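Local coordinates for TT1696 protein (Thermus thermophilus, PDB 1UFB), which is of unknown function but belongs to the all-helical HEPN family and may bind DNA, at residues Leu8-Ala11 with Arg12-Arg16; Ala33-Gln36 with Ala37-Ala41; Asp74-Glu77 with Ala78-Leu82; Tyr104-Leu107 with Glu108-Ala112. One frame throughout, in Å; residues are numbered along the deposited sequence.

Contact 1: Leu8-Ala11 with Arg12-Arg16; sequences LEQA and RHNLR
Arg12 lies back along its own helix over Leu8 and Glu9, one turn earlier, and the touch is mostly packing. The guanidinium sits with one face over Leu8 O, which stands 3.8 Å above its plane near the centre. NH1 reaches the side chain of Leu8, 3.9 Å from CB, while NH2 lies 3.6 Å from Glu9 CA. What folds the chain back is the bend at chi3 (-62°), following CG set anti to the carbonyl carbon. Were Arg12 an alanine, the guanidinium over Leu8 O would be gone, and the flank of Leu8 would probably be less covered.

Charge adds little at this range. Glu9 OE1 stays 5.1 Å from Arg12 NH2, too far for a salt bridge though the two planes are almost parallel, and Arg12 also has a long, weak ion pair with Glu124.

Polar side chains meet on another side of the helix, where Gln10 and Asn14 approach with their amide planes 59° apart. Gln10 OE1 is held across the dimer by Ala101 N of the second subunit, and the ring of His13 meets Trp29 of that subunit with the planes about 25° apart.

Backbone bonds tie the two segments together: Arg12 N to Leu8 O (2.9 Å), then His13 N to Glu9 O, Asn14 N to Gln10 O (2.8 Å) and Leu15 N to Ala11 O. This regular i to i+4 pattern belongs to the body of helix 4-24, an amphipathic helix of the HEPN bundle, with Leu8 and Leu15 on helix 106-126 and Ala11 on helix 27-48.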
loop_
_atom_site.group_PDB
_atom_site.type_symbol
_atom_site.label_atom_id
_atom_site.label_comp_id
_atom_site.label_asym_id
_atom_site.label_seq_id
_atom_site.Cartn_x
_atom_site.Cartn_y
_atom_site.Cartn_z
ATOM N N LEU A 8 -12.050 11.761 -2.692
ATOM C CA LEU A 8 -12.594 11.719 -1.340
ATOM C C LEU A 8 -13.184 10.366 -1.093
ATOM O O LEU A 8 -13.118 9.836 0.020
ATOM C CB LEU A 8 -13.696 12.785 -1.157
ATOM C CG LEU A 8 -13.191 13.925 -0.312
ATOM C CD1 LEU A 8 -12.944 13.423 1.152
ATOM C CD2 LEU A 8 -11.911 14.481 -0.958
ATOM N N GLU A 9 -13.834 9.846 -2.134
ATOM C CA GLU A 9 -14.464 8.533 -2.084
ATOM C C GLU A 9 -13.355 7.494 -1.783
ATOM O O GLU A 9 -13.525 6.624 -0.949
ATOM C CB GLU A 9 -15.094 8.241 -3.453
ATOM C CG GLU A 9 -16.544 7.807 -3.502
ATOM C CD GLU A 9 -17.139 7.889 -4.956
ATOM O OE1 GLU A 9 -17.214 9.013 -5.541
ATOM O OE2 GLU A 9 -17.521 6.814 -5.515
ATOM N N GLN A 10 -12.228 7.601 -2.486
ATOM C CA GLN A 10 -11.086 6.685 -2.263
ATOM C C GLN A 10 -10.566 6.827 -0.839
ATOM O O GLN A 10 -10.224 5.834 -0.197
ATOM C CB GLN A 10 -9.955 7.040 -3.220
ATOM C CG GLN A 10 -8.781 6.022 -3.172
ATOM C CD GLN A 10 -9.227 4.598 -3.515
ATOM O OE1 GLN A 10 -9.985 4.380 -4.478
ATOM N NE2 GLN A 10 -8.728 3.602 -2.746
ATOM N N ALA A 11 -10.464 8.079 -0.360
ATOM C CA ALA A 11 -9.942 8.321 1.002
ATOM C C ALA A 11 -10.834 7.630 2.021
ATOM O O ALA A 11 -10.337 6.957 2.950
ATOM C CB ALA A 11 -9.921 9.871 1.277
ATOM N N ARG A 12 -12.165 7.806 1.861
ATOM C CA ARG A 12 -13.128 7.153 2.792
ATOM C C ARG A 12 -12.977 5.632 2.660
ATOM O O ARG A 12 -12.989 4.900 3.657
ATOM C CB ARG A 12 -14.596 7.598 2.514
ATOM C CG ARG A 12 -14.932 9.057 3.018
ATOM C CD ARG A 12 -16.412 9.418 2.843
ATOM N NE ARG A 12 -16.791 9.405 1.414
ATOM C CZ ARG A 12 -16.848 10.517 0.658
ATOM N NH1 ARG A 12 -16.554 11.691 1.233
ATOM N NH2 ARG A 12 -17.188 10.477 -0.651
ATOM N N HIS A 13 -12.835 5.138 1.441
ATOM C CA HIS A 13 -12.650 3.666 1.283
ATOM C C HIS A 13 -11.363 3.173 1.986
ATOM O O HIS A 13 -11.312 2.097 2.617
ATOM C CB HIS A 13 -12.586 3.267 -0.224
ATOM C CG HIS A 13 -12.368 1.788 -0.443
ATOM N ND1 HIS A 13 -11.113 1.229 -0.624
ATOM C CD2 HIS A 13 -13.231 0.735 -0.376
ATOM C CE1 HIS A 13 -11.211 -0.092 -0.651
ATOM N NE2 HIS A 13 -12.482 -0.420 -0.503
ATOM N N ASN A 14 -10.283 3.937 1.800
ATOM C CA ASN A 14 -9.011 3.592 2.448
ATOM C C ASN A 14 -9.206 3.600 3.967
ATOM O O ASN A 14 -8.660 2.724 4.651
ATOM C CB ASN A 14 -7.897 4.661 2.091
ATOM C CG ASN A 14 -7.434 4.593 0.625
ATOM O OD1 ASN A 14 -6.730 5.524 0.141
ATOM N ND2 ASN A 14 -7.765 3.500 -0.076
ATOM N N LEU A 15 -9.945 4.587 4.506
ATOM C CA LEU A 15 -10.143 4.641 5.971
ATOM C C LEU A 15 -11.003 3.423 6.381
ATOM O O LEU A 15 -10.744 2.814 7.401
ATOM C CB LEU A 15 -10.798 5.967 6.409
ATOM C CG LEU A 15 -10.715 6.223 7.940
ATOM C CD1 LEU A 15 -9.275 6.182 8.465
ATOM C CD2 LEU A 15 -11.304 7.628 8.260
ATOM N N ARG A 16 -11.993 3.052 5.577
ATOM C CA ARG A 16 -12.768 1.817 5.922
ATOM C C ARG A 16 -11.892 0.579 5.825
ATOM O O ARG A 16 -12.054 -0.395 6.615
ATOM C CB ARG A 16 -14.044 1.641 5.046
ATOM C CG ARG A 16 -15.057 2.800 5.327
ATOM C CD ARG A 16 -16.386 2.587 4.609
ATOM N NE ARG A 16 -16.269 2.669 3.172
ATOM C CZ ARG A 16 -16.573 3.754 2.484
ATOM N NH1 ARG A 16 -17.006 4.836 3.148
ATOM N NH2 ARG A 16 -16.448 3.747 1.153
#

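Contact 2: Ala33-Gln36 with Ala37-Ala41; sequences AAQQ and AAEAA
Gln36, Glu39 and Ala37 carry most of this contact, with Gln35 supplying its clearest side-chain bond. Glu39 reaches out with CG anti to the backbone N (chi1 -170°), and Gln35 NE2, one turn earlier, donates to its OE1 at 2.9 Å. The bond is nearly straight (167°); it lies in the amide plane of Gln35 and uses the anti lone pair of the carboxylate oxygen. His56 ND1 is hydrogen-bonded to the same OE1. The other oxygen, OE2, has a salt bridge to Lys43 and a hydrogen bond to Tyr91 OH of the second subunit, so this buried carboxylate is gripped at both ends and is likely to stay ionised.

Around these polar groups the segment is a run of alanines, as suits a central helix of the HEPN helical bundle: Ala34 packs on Ala112 and Ala116 of helix 106-126, and Ala33 on helix 4-24. Small side chains let the neighbouring helices come in close.

Gln36 runs beside Glu39, pointing the same way, with its amide turned 85° from the carboxylate; it also packs on Tyr91 of the second subunit. Ala37 CB rests 3.5 Å from Ala34 O, and its N bonds to Ala33 O at 2.9 Å. The next turn is closed by Ala38 N to Ala34 O, Glu39 N to Gln35 O (2.8 Å) and Ala40 N to Gln36 O, while Ala40 CB presses to 3.3 Å from Gln36 O.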
loop_
_atom_site.group_PDB
_atom_site.type_symbol
_atom_site.label_atom_id
_atom_site.label_comp_id
_atom_site.label_asym_id
_atom_site.label_seq_id
_atom_site.Cartn_x
_atom_site.Cartn_y
_atom_site.Cartn_z
ATOM N N ALA A 33 -2.864 2.056 5.534
ATOM C CA ALA A 33 -4.135 2.443 4.959
ATOM C C ALA A 33 -4.574 3.784 5.532
ATOM O O ALA A 33 -5.148 4.556 4.827
ATOM C CB ALA A 33 -5.228 1.302 5.159
ATOM N N ALA A 34 -4.273 4.090 6.796
ATOM C CA ALA A 34 -4.641 5.384 7.351
ATOM C C ALA A 34 -3.820 6.490 6.673
ATOM O O ALA A 34 -4.325 7.583 6.337
ATOM C CB ALA A 34 -4.388 5.400 8.891
ATOM N N GLN A 35 -2.520 6.264 6.515
ATOM C CA GLN A 35 -1.736 7.309 5.799
ATOM C C GLN A 35 -2.338 7.477 4.351
ATOM O O GLN A 35 -2.408 8.611 3.831
ATOM C CB GLN A 35 -0.241 6.875 5.682
ATOM C CG GLN A 35 0.682 7.844 4.874
ATOM C CD GLN A 35 0.524 7.701 3.326
ATOM O OE1 GLN A 35 0.113 6.657 2.834
ATOM N NE2 GLN A 35 0.919 8.777 2.551
ATOM N N GLN A 36 -2.755 6.369 3.730
ATOM C CA GLN A 36 -3.293 6.437 2.373
ATOM C C GLN A 36 -4.619 7.201 2.342
ATOM O O GLN A 36 -4.927 7.905 1.351
ATOM C CB GLN A 36 -3.477 5.017 1.799
ATOM C CG GLN A 36 -2.172 4.341 1.369
ATOM C CD GLN A 36 -1.598 5.012 0.112
ATOM O OE1 GLN A 36 -0.655 5.899 0.147
ATOM N NE2 GLN A 36 -2.152 4.611 -1.017
ATOM N N ALA A 37 -5.423 7.048 3.421
ATOM C CA ALA A 37 -6.693 7.807 3.501
ATOM C C ALA A 37 -6.351 9.286 3.555
ATOM O O ALA A 37 -6.937 10.092 2.818
ATOM C CB ALA A 37 -7.473 7.435 4.758
ATOM N N ALA A 38 -5.399 9.641 4.426
ATOM C CA ALA A 38 -5.034 11.056 4.548
ATOM C C ALA A 38 -4.483 11.644 3.252
ATOM O O ALA A 38 -4.814 12.765 2.832
ATOM C CB ALA A 38 -3.993 11.262 5.689
ATOM N N GLU A 39 -3.629 10.867 2.601
ATOM C CA GLU A 39 -3.007 11.287 1.367
ATOM C C GLU A 39 -4.076 11.545 0.270
ATOM O O GLU A 39 -4.084 12.587 -0.447
ATOM C CB GLU A 39 -2.031 10.126 0.930
ATOM C CG GLU A 39 -1.114 10.563 -0.269
ATOM C CD GLU A 39 -0.383 9.390 -0.919
ATOM O OE1 GLU A 39 0.410 8.726 -0.254
ATOM O OE2 GLU A 39 -0.591 9.157 -2.124
ATOM N N ALA A 40 -4.933 10.549 0.065
ATOM C CA ALA A 40 -5.987 10.644 -0.987
ATOM C C ALA A 40 -6.958 11.855 -0.688
ATOM O O ALA A 40 -7.346 12.623 -1.630
ATOM C CB ALA A 40 -6.791 9.279 -1.061
ATOM N N ALA A 41 -7.285 12.029 0.583
ATOM C CA ALA A 41 -8.200 13.138 0.964
ATOM C C ALA A 41 -7.551 14.455 0.633
ATOM O O ALA A 41 -8.219 15.336 0.033
ATOM C CB ALA A 41 -8.526 13.099 2.453
#

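Contact 3: Asp74-Glu77 with Ala78-Leu82; sequences DLVE and AAKVL
Lys80 doubles back toward Val76 and Glu77, and its side chain can be followed atom by atom. CB starts 3.6 Å from Glu77 O. With CG anti to the carbonyl carbon (chi1 -59°), the chain leaves beside the backbone N and comes down over the preceding turn, where CG passes 3.4 Å from Val76 O. CD then slides along the carboxylate of Glu77, 3.5 Å from OE1. CE lies closer to the other oxygen; the chain stays extended as far as CE, and the last bend, at chi4, brings NZ to the Glu77 side, though its place is doubtful. There NZ forms a salt bridge with Glu77 OE2 at 3.0 Å, its hydrogen bond weak. Glu77 meets it by curling at chi2 (-46°), which swings the carboxylate alongside the lysine methylenes. A methionine in place of Lys80 would probably leave the Glu77 carboxylate without its positive mate, the more so because Glu73 brings a like charge close to OE2.

The backbone beneath is regular, with Ala78 N bonded to Asp74 O, Ala79 N to Leu75 O at 2.8 Å and Lys80 N to Val76 O at 3.1 Å. Val81 N reaches Glu77 O at a longer 3.3 Å, and Val81 CG2 lies against that same oxygen.

The small and aliphatic side chains face the other helices: Ala79 packs on Ile58, Leu59 and Leu62 of helix 58-63, Leu75 and Ala78 on helix 106-126. A charged i to i+3 pair outside and small or aliphatic residues inside make helix 73-83 a short amphipathic helix laid against the HEPN bundle.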
loop_
_atom_site.group_PDB
_atom_site.type_symbol
_atom_site.label_atom_id
_atom_site.label_comp_id
_atom_site.label_asym_id
_atom_site.label_seq_id
_atom_site.Cartn_x
_atom_site.Cartn_y
_atom_site.Cartn_z
ATOM N N ASP A 74 -2.543 21.121 14.948
ATOM C CA ASP A 74 -2.725 19.715 15.278
ATOM C C ASP A 74 -2.719 18.845 14.011
ATOM O O ASP A 74 -2.334 17.676 14.093
ATOM C CB ASP A 74 -3.964 19.497 16.185
ATOM C CG ASP A 74 -5.314 19.543 15.457
ATOM O OD1 ASP A 74 -5.486 20.127 14.356
ATOM O OD2 ASP A 74 -6.255 18.977 16.063
ATOM N N LEU A 75 -3.073 19.410 12.850
ATOM C CA LEU A 75 -3.008 18.615 11.632
ATOM C C LEU A 75 -1.540 18.399 11.186
ATOM O O LEU A 75 -1.190 17.385 10.537
ATOM C CB LEU A 75 -3.814 19.283 10.520
ATOM C CG LEU A 75 -5.338 19.355 10.772
ATOM C CD1 LEU A 75 -6.036 19.786 9.485
ATOM C CD2 LEU A 75 -5.884 18.014 11.275
ATOM N N VAL A 76 -0.679 19.383 11.494
ATOM C CA VAL A 76 0.735 19.283 11.139
ATOM C C VAL A 76 1.326 18.162 11.994
ATOM O O VAL A 76 2.088 17.319 11.516
ATOM C CB VAL A 76 1.498 20.651 11.419
ATOM C CG1 VAL A 76 2.963 20.502 11.112
ATOM C CG2 VAL A 76 0.924 21.764 10.556
ATOM N N GLU A 77 0.955 18.117 13.269
ATOM C CA GLU A 77 1.496 17.046 14.100
ATOM C C GLU A 77 0.941 15.699 13.629
ATOM O O GLU A 77 1.689 14.734 13.591
ATOM C CB GLU A 77 1.227 17.302 15.593
ATOM C CG GLU A 77 2.114 18.518 16.127
ATOM C CD GLU A 77 3.653 18.470 15.682
ATOM O OE1 GLU A 77 4.438 17.553 16.112
ATOM O OE2 GLU A 77 4.083 19.364 14.874
ATOM N N ALA A 78 -0.347 15.633 13.265
ATOM C CA ALA A 78 -0.897 14.364 12.755
ATOM C C ALA A 78 -0.103 13.925 11.482
ATOM O O ALA A 78 0.160 12.726 11.265
ATOM C CB ALA A 78 -2.394 14.546 12.368
ATOM N N ALA A 79 0.166 14.901 10.600
ATOM C CA ALA A 79 0.893 14.642 9.355
ATOM C C ALA A 79 2.249 14.000 9.671
ATOM O O ALA A 79 2.623 13.029 9.078
ATOM C CB ALA A 79 1.132 15.955 8.576
ATOM N N LYS A 80 2.989 14.536 10.632
ATOM C CA LYS A 80 4.290 13.977 10.934
ATOM C C LYS A 80 4.204 12.542 11.387
ATOM O O LYS A 80 5.081 11.759 11.103
ATOM C CB LYS A 80 4.996 14.760 12.065
ATOM C CG LYS A 80 5.242 16.220 11.805
ATOM C CD LYS A 80 5.988 16.870 13.022
ATOM C CE LYS A 80 6.189 18.368 12.767
ATOM N NZ LYS A 80 4.990 18.864 12.009
ATOM N N VAL A 81 3.168 12.219 12.143
ATOM C CA VAL A 81 3.003 10.838 12.598
ATOM C C VAL A 81 2.632 9.928 11.378
ATOM O O VAL A 81 3.247 8.904 11.126
ATOM C CB VAL A 81 1.914 10.781 13.615
ATOM C CG1 VAL A 81 1.617 9.285 14.052
ATOM C CG2 VAL A 81 2.353 11.683 14.856
ATOM N N LEU A 82 1.642 10.334 10.614
ATOM C CA LEU A 82 1.214 9.491 9.485
ATOM C C LEU A 82 2.295 9.297 8.450
ATOM O O LEU A 82 2.361 8.258 7.784
ATOM C CB LEU A 82 -0.036 10.127 8.863
ATOM C CG LEU A 82 -1.308 10.060 9.742
ATOM C CD1 LEU A 82 -2.409 10.946 9.114
ATOM C CD2 LEU A 82 -1.815 8.581 9.824
#

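Contact 4: Tyr104-Leu107 with Glu108-Ala112; sequences YTRL and EAEEA
With chi1 at 68°, Thr105 turns OG1 between its backbone N and carbonyl carbon, and Glu108, extended beyond CG, sends its carboxylate back toward the same residue. Together they form a capping box at the start of helix 106-126. Thr105, the N-cap, accepts from Glu108 N through OG1 at 3.2 Å in a nearly straight bond (165°). In return Thr105 N donates to Glu108 OE1 at 3.0 Å, meeting that oxygen on its anti side and somewhat out of the carboxylate plane. Two N-H groups at the helix start are thus satisfied by side chains, and a negative charge at this end is likely to suit the helix dipole.

Glu108 OE1 also lies 3.3 Å from Tyr104 CA, and OE2 comes obliquely up to the Tyr104 ring, 3.8 Å from CD2. That tyrosine packs on Tyr85, Pro88 and Thr89 and on Ala28 of helix 27-48.

Backbone bonds follow at once: Ala109 N to Thr105 O, Glu110 N to Arg106 O at 2.7 Å and Glu111 N to Leu107 O. From the first turn to the second, Arg106 and Glu110 form an i to i+4 salt bridge. Glu110 OE2 lies in the guanidinium plane, yet Arg106 NH1, at 2.8 Å, approaches it from above the carboxylate plane.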
loop_
_atom_site.group_PDB
_atom_site.type_symbol
_atom_site.label_atom_id
_atom_site.label_comp_id
_atom_site.label_asym_id
_atom_site.label_seq_id
_atom_site.Cartn_x
_atom_site.Cartn_y
_atom_site.Cartn_z
ATOM N N TYR A 104 4.198 -2.902 14.691
ATOM C CA TYR A 104 3.047 -2.014 14.828
ATOM C C TYR A 104 1.992 -2.628 15.745
ATOM O O TYR A 104 1.764 -3.812 15.674
ATOM C CB TYR A 104 2.504 -1.691 13.418
ATOM C CG TYR A 104 3.567 -0.927 12.649
ATOM C CD1 TYR A 104 4.642 -1.595 12.049
ATOM C CD2 TYR A 104 3.562 0.487 12.634
ATOM C CE1 TYR A 104 5.685 -0.865 11.456
ATOM C CE2 TYR A 104 4.581 1.216 12.067
ATOM C CZ TYR A 104 5.658 0.533 11.471
ATOM O OH TYR A 104 6.672 1.262 10.921
ATOM N N THR A 105 1.344 -1.824 16.589
ATOM C CA THR A 105 0.399 -2.379 17.573
ATOM C C THR A 105 -1.033 -1.867 17.332
ATOM O O THR A 105 -1.267 -0.933 16.510
ATOM C CB THR A 105 0.783 -1.928 19.019
ATOM O OG1 THR A 105 0.565 -0.494 19.115
ATOM C CG2 THR A 105 2.288 -2.240 19.347
ATOM N N ARG A 106 -1.975 -2.438 18.066
ATOM C CA ARG A 106 -3.348 -1.994 17.883
ATOM C C ARG A 106 -3.516 -0.510 18.304
ATOM O O ARG A 106 -4.231 0.271 17.629
ATOM C CB ARG A 106 -4.360 -2.866 18.676
ATOM C CG ARG A 106 -5.854 -2.386 18.606
ATOM C CD ARG A 106 -6.871 -3.294 19.425
ATOM N NE ARG A 106 -6.604 -3.203 20.890
ATOM C CZ ARG A 106 -6.983 -2.217 21.693
ATOM N NH1 ARG A 106 -7.672 -1.186 21.210
ATOM N NH2 ARG A 106 -6.651 -2.246 23.003
ATOM N N LEU A 107 -2.935 -0.128 19.450
ATOM C CA LEU A 107 -3.141 1.245 19.898
ATOM C C LEU A 107 -2.565 2.229 18.870
ATOM O O LEU A 107 -3.121 3.321 18.664
ATOM C CB LEU A 107 -2.499 1.523 21.291
ATOM C CG LEU A 107 -3.153 0.693 22.425
ATOM C CD1 LEU A 107 -2.306 0.863 23.765
ATOM C CD2 LEU A 107 -4.606 1.188 22.663
ATOM N N GLU A 108 -1.414 1.882 18.315
ATOM C CA GLU A 108 -0.821 2.752 17.270
ATOM C C GLU A 108 -1.747 2.925 16.055
ATOM O O GLU A 108 -1.891 4.027 15.490
ATOM C CB GLU A 108 0.387 2.124 16.700
ATOM C CG GLU A 108 1.612 2.480 17.363
ATOM C CD GLU A 108 2.721 1.975 16.502
ATOM O OE1 GLU A 108 2.905 0.759 16.598
ATOM O OE2 GLU A 108 3.356 2.786 15.711
ATOM N N ALA A 109 -2.290 1.808 15.602
ATOM C CA ALA A 109 -3.193 1.821 14.457
ATOM C C ALA A 109 -4.472 2.535 14.817
ATOM O O ALA A 109 -5.051 3.230 13.970
ATOM C CB ALA A 109 -3.498 0.321 13.995
ATOM N N GLU A 110 -5.005 2.383 16.065
ATOM C CA GLU A 110 -6.243 3.186 16.341
ATOM C C GLU A 110 -5.931 4.669 16.336
ATOM O O GLU A 110 -6.706 5.508 15.837
ATOM C CB GLU A 110 -6.967 2.757 17.685
ATOM C CG GLU A 110 -7.396 1.288 17.606
ATOM C CD GLU A 110 -8.271 0.812 18.775
ATOM O OE1 GLU A 110 -8.529 1.636 19.659
ATOM O OE2 GLU A 110 -8.668 -0.377 18.760
ATOM N N GLU A 111 -4.768 5.017 16.873
ATOM C CA GLU A 111 -4.360 6.413 16.844
ATOM C C GLU A 111 -4.204 6.849 15.357
ATOM O O GLU A 111 -4.646 7.943 14.948
ATOM C CB GLU A 111 -3.027 6.603 17.566
ATOM C CG GLU A 111 -2.507 8.022 17.345
ATOM C CD GLU A 111 -1.151 8.163 17.970
ATOM O OE1 GLU A 111 -0.126 7.640 17.402
ATOM O OE2 GLU A 111 -1.155 8.789 19.064
ATOM N N ALA A 112 -3.641 5.956 14.530
ATOM C CA ALA A 112 -3.470 6.292 13.103
ATOM C C ALA A 112 -4.833 6.574 12.461
ATOM O O ALA A 112 -4.979 7.550 11.695
ATOM C CB ALA A 112 -2.705 5.156 12.399
#

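How the contacts relate
Contact 2 lies nearest the middle of the chain, about 3 Å from its centre, and touches the other three. Its centre is about 8 Å from that of contact 1, where Ala11 CB lies 3.4 Å from Ala37 O as helices 4-24 and 27-48 pack; both contacts also reach the second subunit. Leu82 carries contact 3 onto it, CD1 being 3.8 Å from Ala38 CB. The same leucine meets contact 4 through CD2, 3.8 Å from Ala112 O, and Ala34 CB lies 3.6 Å from that oxygen too. Contacts 1 and 3 sit on opposite sides of the chain's centre, about 19 Å between centres, without touching.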